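Long-range contacts in N-acetylgalactosaminyltransferase 7 (Homo sapiens, PDB 6IWR), which belongs to the GT-A glycosyltransferases and joins a family 2 glycosyltransferase domain to a ricin-type beta-trefoil lectin domain: residues A[145-150]-A[233-238]; A[180-185]-A[206-211]; A[497-502]-A[568-573]; A[533-538]-A[573-578]. All blocks are in the same frame, centred on the assembly; numbering follows the deposited sequence.

Contact 1 of 4, residues A[145-150]-A[233-238]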
loop_
_atom_site.group_PDB
_atom_site.type_symbol
_atom_site.label_atom_id
_atom_site.label_comp_id
_atom_site.label_asym_id
_atom_site.label_seq_id
_atom_site.Cartn_x
_atom_site.Cartn_y
_atom_site.Cartn_z
ATOM N N ASN A 145 -37.982 9.224 -31.655
ATOM C CA ASN A 145 -39.047 9.840 -30.937
ATOM C C ASN A 145 -38.599 10.057 -29.488
ATOM O O ASN A 145 -39.401 10.249 -28.600
ATOM C CB ASN A 145 -40.187 8.852 -31.028
ATOM C CG ASN A 145 -41.463 9.397 -30.537
ATOM O OD1 ASN A 145 -41.712 10.574 -30.626
ATOM N ND2 ASN A 145 -42.292 8.540 -30.023
ATOM N N LEU A 146 -37.294 9.993 -29.275
ATOM C CA LEU A 146 -36.662 10.011 -27.976
ATOM C C LEU A 146 -36.768 11.310 -27.218
ATOM O O LEU A 146 -36.956 12.360 -27.795
ATOM C CB LEU A 146 -35.189 9.691 -28.145
ATOM C CG LEU A 146 -34.813 8.440 -28.916
ATOM C CD1 LEU A 146 -33.494 8.637 -29.638
ATOM C CD2 LEU A 146 -34.743 7.265 -27.968
ATOM N N LEU A 147 -36.665 11.215 -25.905
ATOM C CA LEU A 147 -36.614 12.370 -25.030
ATOM C C LEU A 147 -35.321 13.136 -25.220
ATOM O O LEU A 147 -34.304 12.560 -25.531
ATOM C CB LEU A 147 -36.673 11.918 -23.580
ATOM C CG LEU A 147 -37.944 11.722 -22.762
ATOM C CD1 LEU A 147 -39.210 12.027 -23.514
ATOM C CD2 LEU A 147 -38.005 10.336 -22.166
ATOM N N THR A 148 -35.356 14.440 -25.018
ATOM C CA THR A 148 -34.133 15.235 -24.978
ATOM C C THR A 148 -33.416 15.057 -23.632
ATOM O O THR A 148 -33.972 14.518 -22.676
ATOM C CB THR A 148 -34.457 16.702 -25.197
ATOM O OG1 THR A 148 -35.263 17.169 -24.104
ATOM C CG2 THR A 148 -35.222 16.891 -26.509
ATOM N N SER A 149 -32.171 15.528 -23.536
ATOM C CA SER A 149 -31.435 15.357 -22.287
ATOM C C SER A 149 -30.575 16.564 -21.941
ATOM O O SER A 149 -29.972 17.203 -22.818
ATOM C CB SER A 149 -30.532 14.103 -22.324
ATOM O OG SER A 149 -31.311 12.925 -22.423
ATOM N N SER A 150 -30.495 16.848 -20.647
ATOM C CA SER A 150 -29.427 17.674 -20.096
ATOM C C SER A 150 -28.357 16.734 -19.550
ATOM O O SER A 150 -28.657 15.915 -18.674
ATOM C CB SER A 150 -29.975 18.582 -18.992
ATOM O OG SER A 150 -30.992 19.458 -19.484
ATOM N N LEU A 233 -33.480 22.328 -18.985
ATOM C CA LEU A 233 -33.944 22.264 -20.371
ATOM C C LEU A 233 -34.289 20.852 -20.841
ATOM O O LEU A 233 -35.158 20.685 -21.700
ATOM C CB LEU A 233 -32.877 22.824 -21.283
ATOM C CG LEU A 233 -32.765 24.310 -21.520
ATOM C CD1 LEU A 233 -33.403 25.102 -20.410
ATOM C CD2 LEU A 233 -31.301 24.644 -21.668
ATOM N N GLY A 234 -33.586 19.831 -20.376
ATOM C CA GLY A 234 -33.759 18.524 -20.956
ATOM C C GLY A 234 -34.887 17.725 -20.320
ATOM O O GLY A 234 -35.295 17.884 -19.172
ATOM N N GLN A 235 -35.430 16.812 -21.094
ATOM C CA GLN A 235 -36.430 15.951 -20.506
ATOM C C GLN A 235 -35.809 14.903 -19.588
ATOM O O GLN A 235 -36.397 14.586 -18.547
ATOM C CB GLN A 235 -37.254 15.305 -21.614
ATOM C CG GLN A 235 -37.988 16.326 -22.470
ATOM C CD GLN A 235 -38.611 15.715 -23.704
ATOM O OE1 GLN A 235 -37.936 15.004 -24.457
ATOM N NE2 GLN A 235 -39.911 15.977 -23.915
ATOM N N VAL A 236 -34.631 14.357 -19.919
ATOM C CA VAL A 236 -33.983 13.446 -18.986
ATOM C C VAL A 236 -32.646 14.032 -18.573
ATOM O O VAL A 236 -31.994 14.741 -19.344
ATOM C CB VAL A 236 -33.816 12.002 -19.527
ATOM C CG1 VAL A 236 -34.775 11.717 -20.673
ATOM C CG2 VAL A 236 -32.375 11.659 -19.853
ATOM N N LEU A 237 -32.271 13.773 -17.317
ATOM C CA LEU A 237 -30.939 14.079 -16.812
ATOM C C LEU A 237 -30.002 12.912 -17.098
ATOM O O LEU A 237 -30.356 11.759 -16.850
ATOM C CB LEU A 237 -30.982 14.351 -15.314
ATOM C CG LEU A 237 -31.833 15.547 -14.878
ATOM C CD1 LEU A 237 -32.094 15.480 -13.385
ATOM C CD2 LEU A 237 -31.092 16.855 -15.262
ATOM N N ILE A 238 -28.830 13.201 -17.654
ATOM C CA ILE A 238 -27.790 12.195 -17.816
ATOM C C ILE A 238 -26.599 12.684 -17.017
ATOM O O ILE A 238 -25.980 13.690 -17.380
ATOM C CB ILE A 238 -27.396 11.960 -19.281
ATOM C CG1 ILE A 238 -28.625 11.677 -20.153
ATOM C CG2 ILE A 238 -26.376 10.781 -19.366
ATOM C CD1 ILE A 238 -28.283 11.231 -21.564
HETATM O O HOH W 1 -35.388 20.407 -24.611
#
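A first torsion of 64° sets OG1 of Thr-148 between its own backbone N and carbonyl carbon, where it meets the backbone of Gln-235. In Gln-235, CG (chi1 -61°) lies beside that hydroxyl, and the extended chain carries on to OE1 at Thr-148 N. The two residues grip each other in both directions. Backbone N of Thr-148 donates to OE1 of Gln-235 at 2.7 Å, in the amide plane and on a lone pair. Backbone N of Gln-235 donates to OG1 of Thr-148 at 3.0 Å. A water also touches this hydroxyl and donates to the carbonyl of Leu-233. Leu-147 crosses the Gln-235 side chain at about a right angle, and its CB packs 3.5 Å from CG1 of Val-236.

From Ser-149 on, the two segments run parallel, as strands 149-155 and 236-240 of the GT-A sheet. Val-236 N bonds to Thr-148 O at 2.8 Å, Ser-150 N to Val-236 O at 2.9 Å, and Ile-238 N to Ser-150 O at 2.9 Å. Ser-149 and Val-236 share one face of the sheet. There OG of Ser-149 lies against CG2 of Val-236 and CD1 of Ile-238, and it is hydrogen-bonded to Tyr-251 OH. Ser-150 and Leu-237 take the other face. OG of Ser-150 receives a weak bond from Gly-234 N at 2.8 Å and is hydrogen-bonded to OE2 of Glu-181.

Contact 2 of 4, residues A[180-185]-A[206-211]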
loop_
_atom_site.group_PDB
_atom_site.type_symbol
_atom_site.label_atom_id
_atom_site.label_comp_id
_atom_site.label_asym_id
_atom_site.label_seq_id
_atom_site.Cartn_x
_atom_site.Cartn_y
_atom_site.Cartn_z
ATOM N N ALA A 180 -29.969 18.941 -25.119
ATOM C CA ALA A 180 -30.582 20.222 -24.791
ATOM C C ALA A 180 -29.585 21.231 -24.229
ATOM O O ALA A 180 -29.787 22.443 -24.396
ATOM C CB ALA A 180 -31.720 20.005 -23.795
ATOM N N GLU A 181 -28.527 20.764 -23.558
ATOM C CA GLU A 181 -27.560 21.593 -22.841
ATOM C C GLU A 181 -26.594 20.659 -22.123
ATOM O O GLU A 181 -26.941 19.524 -21.787
ATOM C CB GLU A 181 -28.241 22.527 -21.822
ATOM C CG GLU A 181 -28.856 21.765 -20.649
ATOM C CD GLU A 181 -29.551 22.640 -19.610
ATOM O OE1 GLU A 181 -29.276 23.869 -19.583
ATOM O OE2 GLU A 181 -30.371 22.085 -18.821
ATOM N N ILE A 182 -25.381 21.144 -21.887
ATOM C CA ILE A 182 -24.409 20.458 -21.053
ATOM C C ILE A 182 -24.135 21.382 -19.880
ATOM O O ILE A 182 -23.563 22.466 -20.054
ATOM C CB ILE A 182 -23.116 20.118 -21.806
ATOM C CG1 ILE A 182 -23.403 19.153 -22.977
ATOM C CG2 ILE A 182 -22.104 19.527 -20.820
ATOM C CD1 ILE A 182 -22.191 18.874 -23.900
ATOM N N VAL A 183 -24.557 20.970 -18.693
ATOM C CA VAL A 183 -24.439 21.781 -17.485
ATOM C C VAL A 183 -23.255 21.269 -16.676
ATOM O O VAL A 183 -23.291 20.147 -16.155
ATOM C CB VAL A 183 -25.733 21.725 -16.658
ATOM C CG1 VAL A 183 -25.505 22.320 -15.260
ATOM C CG2 VAL A 183 -26.851 22.434 -17.381
ATOM N N LEU A 184 -22.198 22.070 -16.576
ATOM C CA LEU A 184 -21.083 21.731 -15.702
ATOM C C LEU A 184 -21.357 22.355 -14.344
ATOM O O LEU A 184 -21.750 23.523 -14.266
ATOM C CB LEU A 184 -19.747 22.221 -16.261
ATOM C CG LEU A 184 -19.421 21.999 -17.742
ATOM C CD1 LEU A 184 -18.145 22.757 -18.101
ATOM C CD2 LEU A 184 -19.305 20.510 -18.146
ATOM N N ILE A 185 -21.201 21.565 -13.286
ATOM C CA ILE A 185 -21.389 22.027 -11.916
ATOM C C ILE A 185 -20.027 22.046 -11.243
ATOM O O ILE A 185 -19.453 20.993 -10.930
ATOM C CB ILE A 185 -22.366 21.149 -11.123
ATOM C CG1 ILE A 185 -23.730 21.110 -11.789
ATOM C CG2 ILE A 185 -22.493 21.693 -9.706
ATOM C CD1 ILE A 185 -24.505 22.368 -11.626
ATOM N N ASN A 206 -21.518 28.318 -28.039
ATOM C CA ASN A 206 -22.636 29.229 -28.266
ATOM C C ASN A 206 -23.713 29.099 -27.215
ATOM O O ASN A 206 -24.881 29.357 -27.496
ATOM C CB ASN A 206 -23.251 29.021 -29.643
ATOM C CG ASN A 206 -22.302 29.390 -30.744
ATOM O OD1 ASN A 206 -22.303 28.789 -31.813
ATOM N ND2 ASN A 206 -21.453 30.373 -30.474
ATOM N N GLY A 207 -23.348 28.734 -25.992
ATOM C CA GLY A 207 -24.349 28.620 -24.951
ATOM C C GLY A 207 -24.894 27.229 -24.747
ATOM O O GLY A 207 -25.626 27.008 -23.784
ATOM N N LEU A 208 -24.555 26.278 -25.616
ATOM C CA LEU A 208 -24.966 24.897 -25.393
ATOM C C LEU A 208 -24.422 24.375 -24.070
ATOM O O LEU A 208 -25.104 23.619 -23.364
ATOM C CB LEU A 208 -24.485 24.026 -26.559
ATOM C CG LEU A 208 -25.312 22.790 -26.951
ATOM C CD1 LEU A 208 -24.504 21.554 -26.629
ATOM C CD2 LEU A 208 -26.688 22.752 -26.284
ATOM N N VAL A 209 -23.186 24.760 -23.731
ATOM C CA VAL A 209 -22.492 24.330 -22.526
ATOM C C VAL A 209 -22.482 25.492 -21.551
ATOM O O VAL A 209 -22.245 26.637 -21.935
ATOM C CB VAL A 209 -21.057 23.879 -22.847
ATOM C CG1 VAL A 209 -20.331 23.330 -21.578
ATOM C CG2 VAL A 209 -21.062 22.890 -24.010
ATOM N N LYS A 210 -22.756 25.206 -20.296
ATOM C CA LYS A 210 -22.830 26.255 -19.301
ATOM C C LYS A 210 -22.251 25.698 -18.007
ATOM O O LYS A 210 -22.216 24.480 -17.796
ATOM C CB LYS A 210 -24.287 26.765 -19.137
ATOM C CG LYS A 210 -25.371 25.670 -19.177
ATOM C CD LYS A 210 -26.805 26.200 -19.322
ATOM C CE LYS A 210 -27.111 26.709 -20.751
ATOM N NZ LYS A 210 -27.964 25.782 -21.548
ATOM N N VAL A 211 -21.736 26.595 -17.170
ATOM C CA VAL A 211 -21.149 26.219 -15.894
ATOM C C VAL A 211 -21.859 27.006 -14.815
ATOM O O VAL A 211 -22.177 28.178 -15.008
ATOM C CB VAL A 211 -19.630 26.484 -15.846
ATOM C CG1 VAL A 211 -19.336 27.969 -16.022
ATOM C CG2 VAL A 211 -19.055 25.959 -14.547
#
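Lys-210 reaches over to Glu-181 on the neighbouring strand 179-186. Its CB leaves the sheet on the face it shares with Val-183. A chi1 of 40° places CG between the backbone N and the carbonyl carbon. There CG lies 3.8 Å from Ile-182 O and 4.0 Å from Val-183 CG2. CD then passes 3.4 Å from OE1 of Glu-181, and CE stays near the same oxygen. The chain is bent at chi3 and chi4. NZ ends 3.0 Å from OE1 of Glu-181, in a salt bridge that uses the anti lone pair of that oxygen. The two side chains cross at about a right angle, and NZ also comes near CB of Glu-181.

The backbones pair as neighbouring parallel strands of a beta-alpha-beta unit, with helix 197-201 between them in the chain. The axes of the short strand segments approach to 4.6 Å, with 21° between their directions. Ile-182 N bonds to Leu-208 O at 2.9 Å, Lys-210 N to Ile-182 O at 2.9 Å, and Leu-184 N to Lys-210 O at 2.7 Å. On the face opposite Lys-210, Ile-182 and Val-209 lie side by side, pointing the same way. Leu-184 continues this apolar row, and helix 160-173 packs on it.

OE2 of Glu-181, bound to Ser-150, also takes Leu-233 N. Both carboxylate oxygens of this buried residue have partners, which would limit its rotation and probably favours the ionised form.

Contact 3 of 4, residues A[497-502]-A[568-573]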
loop_
_atom_site.group_PDB
_atom_site.type_symbol
_atom_site.label_atom_id
_atom_site.label_comp_id
_atom_site.label_asym_id
_atom_site.label_seq_id
_atom_site.Cartn_x
_atom_site.Cartn_y
_atom_site.Cartn_z
ATOM N N VAL A 497 -1.097 -10.477 13.028
ATOM C CA VAL A 497 -1.666 -9.486 13.923
ATOM C C VAL A 497 -0.709 -9.284 15.084
ATOM O O VAL A 497 -0.016 -10.216 15.492
ATOM C CB VAL A 497 -3.062 -9.970 14.369
ATOM C CG1 VAL A 497 -3.117 -10.316 15.844
ATOM C CG2 VAL A 497 -4.138 -9.001 13.951
ATOM N N GLU A 498 -0.635 -8.058 15.599
ATOM C CA GLU A 498 0.297 -7.715 16.670
ATOM C C GLU A 498 -0.438 -7.079 17.842
ATOM O O GLU A 498 -1.665 -6.896 17.833
ATOM C CB GLU A 498 1.383 -6.769 16.161
ATOM C CG GLU A 498 1.816 -7.076 14.747
ATOM C CD GLU A 498 2.867 -6.112 14.232
ATOM O OE1 GLU A 498 3.392 -5.325 15.049
ATOM O OE2 GLU A 498 3.164 -6.140 13.013
ATOM N N LEU A 499 0.340 -6.738 18.863
ATOM C CA LEU A 499 -0.152 -6.010 20.023
ATOM C C LEU A 499 0.298 -4.559 19.921
ATOM O O LEU A 499 1.436 -4.278 19.544
ATOM C CB LEU A 499 0.368 -6.633 21.322
ATOM C CG LEU A 499 -0.354 -6.289 22.628
ATOM C CD1 LEU A 499 -1.635 -7.080 22.699
ATOM C CD2 LEU A 499 0.524 -6.536 23.867
ATOM N N GLY A 500 -0.596 -3.633 20.238
ATOM C CA GLY A 500 -0.205 -2.245 20.306
ATOM C C GLY A 500 -0.943 -1.516 21.403
ATOM O O GLY A 500 -1.896 -2.034 21.987
ATOM N N PRO A 501 -0.515 -0.296 21.708
ATOM C CA PRO A 501 -1.219 0.490 22.725
ATOM C C PRO A 501 -2.633 0.815 22.265
ATOM O O PRO A 501 -2.855 1.193 21.113
ATOM C CB PRO A 501 -0.356 1.750 22.878
ATOM C CG PRO A 501 0.673 1.686 21.831
ATOM C CD PRO A 501 0.757 0.312 21.295
ATOM N N CYS A 502 -3.590 0.623 23.170
ATOM C CA CYS A 502 -4.990 0.908 22.877
ATOM C C CYS A 502 -5.182 2.396 22.649
ATOM O O CYS A 502 -4.597 3.233 23.347
ATOM C CB CYS A 502 -5.887 0.456 24.027
ATOM S SG CYS A 502 -5.904 -1.334 24.352
ATOM N N ARG A 568 -0.411 -13.226 24.833
ATOM C CA ARG A 568 0.325 -12.040 24.421
ATOM C C ARG A 568 1.629 -11.887 25.190
ATOM O O ARG A 568 1.763 -12.431 26.263
ATOM C CB ARG A 568 -0.540 -10.793 24.602
ATOM C CG ARG A 568 -0.553 -10.245 26.008
ATOM C CD ARG A 568 -1.702 -9.302 26.213
ATOM N NE ARG A 568 -1.910 -9.052 27.620
ATOM C CZ ARG A 568 -2.958 -9.477 28.297
ATOM N NH1 ARG A 568 -3.893 -10.172 27.696
ATOM N NH2 ARG A 568 -3.066 -9.209 29.577
ATOM N N SER A 569 2.591 -11.152 24.641
ATOM C CA SER A 569 3.794 -10.817 25.391
ATOM C C SER A 569 3.839 -9.446 26.055
ATOM O O SER A 569 4.347 -9.316 27.148
ATOM C CB SER A 569 5.041 -10.993 24.552
ATOM O OG SER A 569 6.172 -10.653 25.315
ATOM N N GLU A 570 3.296 -8.433 25.416
ATOM C CA GLU A 570 3.362 -7.062 25.931
ATOM C C GLU A 570 4.704 -6.386 25.762
ATOM O O GLU A 570 4.801 -5.353 25.130
ATOM C CB GLU A 570 2.993 -6.992 27.413
ATOM C CG GLU A 570 1.815 -7.846 27.837
ATOM C CD GLU A 570 0.923 -7.153 28.842
ATOM O OE1 GLU A 570 1.154 -5.963 29.105
ATOM O OE2 GLU A 570 -0.008 -7.785 29.363
ATOM N N VAL A 571 5.738 -6.959 26.340
ATOM C CA VAL A 571 7.065 -6.394 26.217
ATOM C C VAL A 571 7.528 -6.438 24.774
ATOM O O VAL A 571 8.166 -5.525 24.286
ATOM C CB VAL A 571 8.051 -7.111 27.132
ATOM C CG1 VAL A 571 7.942 -8.607 26.939
ATOM C CG2 VAL A 571 9.461 -6.635 26.867
ATOM N N LEU A 572 7.193 -7.529 24.118
ATOM C CA LEU A 572 7.470 -7.803 22.726
ATOM C C LEU A 572 6.393 -7.389 21.729
ATOM O O LEU A 572 6.625 -7.486 20.538
ATOM C CB LEU A 572 7.798 -9.280 22.531
ATOM C CG LEU A 572 9.110 -9.801 23.107
ATOM C CD1 LEU A 572 9.198 -11.297 22.920
ATOM C CD2 LEU A 572 10.293 -9.126 22.450
ATOM N N HIS A 573 5.236 -6.926 22.198
ATOM C CA HIS A 573 4.116 -6.545 21.318
ATOM C C HIS A 573 3.691 -7.659 20.360
ATOM O O HIS A 573 3.530 -7.468 19.171
ATOM C CB HIS A 573 4.417 -5.270 20.547
ATOM C CG HIS A 573 4.462 -4.036 21.391
ATOM N ND1 HIS A 573 4.651 -4.066 22.751
ATOM C CD2 HIS A 573 4.362 -2.732 21.058
ATOM C CE1 HIS A 573 4.659 -2.837 23.220
ATOM N NE2 HIS A 573 4.480 -2.009 22.212
#
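In the beta-trefoil lectin domain, the loop between strands 565-568 and 575-578 folds against strand 498-501, with Leu-499 facing Glu-570 and His-573. CG of Leu-499 is anti to the backbone N (chi1 -162°), on the side of Glu-570 and Arg-568. CB of Leu-499 rests 3.6 Å from the carbonyl C of His-573. Its branches part: CD2 sits 3.5 Å from CA of Glu-570, and CD1 lies 4.2 Å from CD of Arg-568. One backbone bond joins the segments, Leu-499 N to His-573 O, straight but weak at 3.3 Å.

Internal bonds shape the loop. ND1 of His-573 donates to Glu-570 O at 2.7 Å, with that oxygen in the plane of the ring. This holds the imidazole beside Leu-499 O, which approaches it obliquely. NE of Arg-568 forms a 2.9 Å salt bridge with OE2 of Glu-570, meeting it from above the carboxylate plane. The guanidinium also bonds to Lys-588 O through NH1 and makes a cation-pi contact with Trp-589.

NE2 of His-573 bonds to Glu-279 of the second subunit, so the loop takes part in the dimer contact. Strand 498-501 pairs with strand 484-487 beside the disulfide Cys-485 to Cys-502, one of the loop-linked hairpins of the ricin-type beta-trefoil.

Contact 4 of 4, residues A[533-538]-A[573-578]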
loop_
_atom_site.group_PDB
_atom_site.type_symbol
_atom_site.label_atom_id
_atom_site.label_comp_id
_atom_site.label_asym_id
_atom_site.label_seq_id
_atom_site.Cartn_x
_atom_site.Cartn_y
_atom_site.Cartn_z
ATOM N N SER A 533 2.801 -20.336 16.137
ATOM C CA SER A 533 1.701 -20.088 17.051
ATOM C C SER A 533 1.176 -18.678 16.889
ATOM O O SER A 533 0.463 -18.179 17.771
ATOM C CB SER A 533 2.161 -20.313 18.490
ATOM O OG SER A 533 2.105 -21.692 18.830
ATOM N N LYS A 534 1.577 -18.008 15.809
ATOM C CA LYS A 534 1.127 -16.664 15.505
ATOM C C LYS A 534 -0.297 -16.696 14.977
ATOM O O LYS A 534 -0.765 -17.690 14.407
ATOM C CB LYS A 534 2.019 -15.996 14.469
ATOM C CG LYS A 534 3.421 -15.740 14.902
ATOM C CD LYS A 534 4.345 -15.882 13.698
ATOM C CE LYS A 534 5.190 -14.649 13.447
ATOM N NZ LYS A 534 6.621 -15.030 13.254
ATOM N N VAL A 535 -0.981 -15.576 15.182
ATOM C CA VAL A 535 -2.325 -15.353 14.689
ATOM C C VAL A 535 -2.227 -14.509 13.436
ATOM O O VAL A 535 -1.653 -13.414 13.446
ATOM C CB VAL A 535 -3.187 -14.667 15.752
ATOM C CG1 VAL A 535 -4.580 -14.410 15.225
ATOM C CG2 VAL A 535 -3.203 -15.526 16.972
ATOM N N MET A 536 -2.800 -15.018 12.367
ATOM C CA MET A 536 -2.718 -14.444 11.045
ATOM C C MET A 536 -4.087 -13.889 10.668
ATOM O O MET A 536 -5.107 -14.281 11.235
ATOM C CB MET A 536 -2.252 -15.538 10.084
ATOM C CG MET A 536 -1.983 -15.159 8.644
ATOM S SD MET A 536 -1.703 -16.688 7.724
ATOM C CE MET A 536 -3.005 -17.706 8.418
ATOM N N ILE A 537 -4.093 -12.950 9.723
ATOM C CA ILE A 537 -5.301 -12.338 9.170
ATOM C C ILE A 537 -5.384 -12.724 7.696
ATOM O O ILE A 537 -4.422 -12.507 6.951
ATOM C CB ILE A 537 -5.256 -10.808 9.305
ATOM C CG1 ILE A 537 -6.046 -10.321 10.481
ATOM C CG2 ILE A 537 -5.943 -10.151 8.136
ATOM C CD1 ILE A 537 -6.750 -9.024 10.135
ATOM N N THR A 538 -6.519 -13.281 7.261
ATOM C CA THR A 538 -6.670 -13.619 5.846
ATOM C C THR A 538 -8.088 -13.383 5.393
ATOM O O THR A 538 -8.982 -13.105 6.192
ATOM C CB THR A 538 -6.371 -15.084 5.507
ATOM O OG1 THR A 538 -5.866 -15.773 6.654
ATOM C CG2 THR A 538 -5.387 -15.165 4.362
ATOM N N HIS A 573 5.236 -6.926 22.198
ATOM C CA HIS A 573 4.116 -6.545 21.318
ATOM C C HIS A 573 3.691 -7.659 20.360
ATOM O O HIS A 573 3.530 -7.468 19.171
ATOM C CB HIS A 573 4.417 -5.270 20.547
ATOM C CG HIS A 573 4.462 -4.036 21.391
ATOM N ND1 HIS A 573 4.651 -4.066 22.751
ATOM C CD2 HIS A 573 4.362 -2.732 21.058
ATOM C CE1 HIS A 573 4.659 -2.837 23.220
ATOM N NE2 HIS A 573 4.480 -2.009 22.212
ATOM N N GLN A 574 3.526 -8.832 20.929
ATOM C CA GLN A 574 3.360 -10.109 20.255
ATOM C C GLN A 574 2.053 -10.765 20.659
ATOM O O GLN A 574 1.703 -10.802 21.841
ATOM C CB GLN A 574 4.505 -11.047 20.591
ATOM C CG GLN A 574 5.005 -11.862 19.432
ATOM C CD GLN A 574 6.500 -12.062 19.489
ATOM O OE1 GLN A 574 7.017 -12.611 20.459
ATOM N NE2 GLN A 574 7.211 -11.583 18.461
ATOM N N VAL A 575 1.337 -11.277 19.669
ATOM C CA VAL A 575 0.085 -11.990 19.885
ATOM C C VAL A 575 0.259 -13.413 19.378
ATOM O O VAL A 575 0.586 -13.624 18.203
ATOM C CB VAL A 575 -1.092 -11.305 19.175
ATOM C CG1 VAL A 575 -2.303 -12.222 19.201
ATOM C CG2 VAL A 575 -1.398 -9.962 19.811
ATOM N N PHE A 576 0.022 -14.389 20.239
ATOM C CA PHE A 576 0.148 -15.776 19.803
ATOM C C PHE A 576 -0.872 -16.603 20.571
ATOM O O PHE A 576 -1.615 -16.076 21.403
ATOM C CB PHE A 576 1.580 -16.279 20.008
ATOM C CG PHE A 576 2.093 -16.046 21.390
ATOM C CD1 PHE A 576 1.818 -16.963 22.404
ATOM C CD2 PHE A 576 2.823 -14.903 21.703
ATOM C CE1 PHE A 576 2.270 -16.764 23.704
ATOM C CE2 PHE A 576 3.280 -14.694 23.017
ATOM C CZ PHE A 576 3.000 -15.631 24.012
ATOM N N ILE A 577 -0.917 -17.905 20.281
ATOM C CA ILE A 577 -1.705 -18.860 21.060
ATOM C C ILE A 577 -0.757 -19.857 21.719
ATOM O O ILE A 577 0.165 -20.368 21.079
ATOM C CB ILE A 577 -2.760 -19.603 20.214
ATOM C CG1 ILE A 577 -2.111 -20.358 19.061
ATOM C CG2 ILE A 577 -3.809 -18.667 19.685
ATOM C CD1 ILE A 577 -3.082 -21.251 18.327
ATOM N N SER A 578 -0.982 -20.129 22.997
ATOM C CA SER A 578 -0.174 -21.072 23.751
ATOM C C SER A 578 -1.106 -21.923 24.608
ATOM O O SER A 578 -2.312 -21.686 24.646
ATOM C CB SER A 578 0.854 -20.338 24.598
ATOM O OG SER A 578 0.211 -19.294 25.280
#
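The carbonyl oxygen of Ser-533 accepts a bond from backbone N of Ile-577 at 2.9 Å. The bond is fairly straight, 157° at the hydrogen, and the donor lies in the carbonyl plane. Two carbons close in on the same oxygen. CB of Phe-576 is one. CG1 of Ile-577 is the other, at 3.6 Å, and a chi1 of 58° puts it there, between its own backbone N and carbonyl carbon. The ring of Phe-576 lies beyond its CB, farther from Ser-533, and the side chain packs on Asp-567 of strand 565-568. CB of Ser-533 points to the other segment and lies 3.3 Å from Ile-577 O.

Strand 534-539 pairs with strand 524-529, and strand 575-578 pairs with strand 565-568. The contact joins these two hairpins of the beta-trefoil. The short segments of the two strands approach to 5.1 Å between axes, at 125° between their directions. They splay apart after Val-535, so the contact is confined to the start of segment 533-538.

Val-535 fills the apolar side of the junction, and CG2 is its branch that touches. CG2 lies 4.1 Å from CG1 of Val-575, the side chains crossing obliquely. It also lies 4.2 Å from CG2 of Ile-577, whose side chain crosses that of Val-535 at about a right angle. Leu-566 of strand 565-568 touches all three side chains, and Val-497 packs on Val-575 as well.

Contacts 1 and 2 lie in the glycosyltransferase domain, contacts 3 and 4 in the lectin domain, with centres 58 to 60 Å apart between the pairs. Contacts 1 and 2 adjoin in one sheet, where strands 149-155 and 179-186 are neighbours. Contact 1 is buried and contact 2 partly so; both rest on parallel backbone bonds, with buried polar groups tied in. Contacts 3 and 4 share His-573, and their centres are 10 Å apart. Both are partly buried, and each has a single backbone bond, weak in contact 3, where a leucine meets a loop held by its own polar bonds. Contact 3 reaches the second subunit more widely, while contact 4 is mainly aliphatic packing between hairpins.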